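Local coordinates for response regulator receiver modulated diguanylate cyclase with PAS/PAC sensor (Desulfovibrio desulfuricans subsp. desulfuricans str., PDB 3CG0) that makes cyclic di-GMP through its GGDEF domain, probably under control of the phosphoryl-accepting receiver domain that forms this construct, at the interface of chains A and B. Sequence-based numbering; all coordinates share one arbitrary frame. Chains: chain A/B, Response regulator receiver modulated diguanylate cyclase with PAS/PAC sensor.

The interface of chains A and B. Residues chain A 106-107, 109, 117, 120-121; chain B 120, 123-124.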
# COMPACT_ATOMS: atom_id res chain seq x y z
N PHE A 106 -10.22 -8.84 -20.02
CA PHE A 106 -8.93 -8.34 -19.69
C PHE A 106 -8.11 -7.99 -20.94
O PHE A 106 -7.43 -6.97 -21.00
CB PHE A 106 -8.19 -9.38 -18.87
CG PHE A 106 -6.78 -9.03 -18.63
CD1 PHE A 106 -6.45 -8.09 -17.66
CD2 PHE A 106 -5.77 -9.61 -19.39
CE1 PHE A 106 -5.14 -7.75 -17.43
CE2 PHE A 106 -4.46 -9.28 -19.16
CZ PHE A 106 -4.15 -8.35 -18.19
N GLY A 107 -8.19 -8.87 -21.94
CA GLY A 107 -7.48 -8.67 -23.19
C GLY A 107 -7.95 -9.68 -24.22
O GLY A 107 -8.97 -10.35 -24.01
N LEU A 109 -6.25 -12.67 -26.97
CA LEU A 109 -5.10 -13.47 -27.38
C LEU A 109 -5.36 -14.12 -28.74
O LEU A 109 -6.28 -14.92 -28.87
CB LEU A 109 -4.77 -14.54 -26.33
CG LEU A 109 -3.55 -14.36 -25.42
CD1 LEU A 109 -3.03 -12.93 -25.34
CD2 LEU A 109 -3.83 -14.90 -24.04
N THR A 117 3.13 -14.81 -23.43
CA THR A 117 2.05 -13.82 -23.40
C THR A 117 0.87 -14.38 -22.61
O THR A 117 0.26 -13.67 -21.80
CB THR A 117 1.56 -13.46 -24.81
OG1 THR A 117 2.68 -13.42 -25.71
CG2 THR A 117 0.88 -12.09 -24.80
N ARG A 120 1.69 -14.21 -18.75
CA ARG A 120 1.63 -12.85 -18.20
C ARG A 120 0.21 -12.27 -18.18
O ARG A 120 -0.14 -11.56 -17.25
CB ARG A 120 2.59 -11.90 -18.95
CG ARG A 120 4.09 -12.22 -18.80
CD ARG A 120 4.44 -12.62 -17.36
NE ARG A 120 5.88 -12.61 -17.09
CZ ARG A 120 6.42 -13.00 -15.93
NH1 ARG A 120 7.74 -12.95 -15.76
NH2 ARG A 120 5.66 -13.45 -14.95
N SER A 121 -0.58 -12.58 -19.21
CA SER A 121 -1.98 -12.17 -19.27
C SER A 121 -2.79 -12.71 -18.12
O SER A 121 -3.53 -11.97 -17.49
CB SER A 121 -2.61 -12.63 -20.57
OG SER A 121 -1.79 -12.25 -21.64
N ARG B 120 4.78 -6.85 -22.45
CA ARG B 120 3.58 -7.62 -22.78
C ARG B 120 2.32 -6.91 -22.35
O ARG B 120 1.30 -7.01 -23.03
CB ARG B 120 3.59 -9.01 -22.14
CG ARG B 120 4.51 -10.03 -22.77
CD ARG B 120 4.31 -10.19 -24.26
NE ARG B 120 5.16 -11.27 -24.76
CZ ARG B 120 5.65 -11.36 -25.99
NH1 ARG B 120 6.40 -12.39 -26.33
NH2 ARG B 120 5.40 -10.40 -26.88
N GLU B 123 1.86 -3.91 -24.83
CA GLU B 123 1.39 -4.33 -26.15
C GLU B 123 -0.03 -4.91 -26.17
O GLU B 123 -0.73 -4.73 -27.17
CB GLU B 123 2.40 -5.26 -26.84
CG GLU B 123 2.50 -6.66 -26.28
CD GLU B 123 2.71 -7.72 -27.36
OE1 GLU B 123 3.55 -7.48 -28.25
OE2 GLU B 123 2.05 -8.78 -27.31
N MET B 124 -0.45 -5.58 -25.10
CA MET B 124 -1.82 -6.08 -24.98
C MET B 124 -2.79 -4.97 -24.63
O MET B 124 -3.97 -5.06 -24.96
CB MET B 124 -1.93 -7.18 -23.93
CG MET B 124 -1.32 -8.53 -24.32
SD MET B 124 -1.45 -9.62 -22.90
CE MET B 124 -3.26 -9.70 -22.81
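A:Thr117 puts its hydroxyl OG1 over one face of the guanidinium of B:Arg120, toward the rim of that plane. A:Thr117 OG1 is 3.4 Å from B:Arg120 NE, and the contact is packing rather than a hydrogen bond. At the edge of the same guanidinium, in its plane, lies B:Glu123 OE1 of its own chain. B:Arg120 NH2 and B:Glu123 OE1 form a wide salt bridge of 3.7 Å, which may steady the flat group. The side chains of A:Thr117 and B:Arg120 cross at about a right angle. The methyl A:Thr117 CG2, anti to its backbone N, is 4.0 Å from B:Arg120 CD. A:Thr117 CG2 also touches B:Met124 SD at 3.9 Å, where the two side chains run past each other in opposite directions.

The other flat group, the ring of A:Phe106, offers its CE2 corner to B:Met124 CE at 3.9 Å. Ring and thioether chain cross at about a right angle. B:Met124 is extended as far as SD and then turns at chi3 (63°). This places its terminal methyl among A:Phe106, A:Leu109 CD1 and A:Ser121 CB, with B:Met124 CE 3.7 Å from A:Ser121 CB. A:Ser121 OG sits 2.9 Å from B:Met124 SD, a tight contact. A:Ser121 OG also bonds to A:Thr117 O, one turn earlier in its own helix, at 2.5 Å, a short bond. The donor stands above the carbonyl plane, 39° out of it.

The patch repeats by two-fold symmetry, though this pairing may not be the biological dimer. Helix 115-132 of each chain, the last helix as modelled, packs against that of the other. A:Thr117, A:Arg120 and A:Ser121 lie on the chain A helix. B:Met124 reaches over it toward strand 107-110, which holds A:Gly107 and A:Leu109 and directly follows A:Phe106.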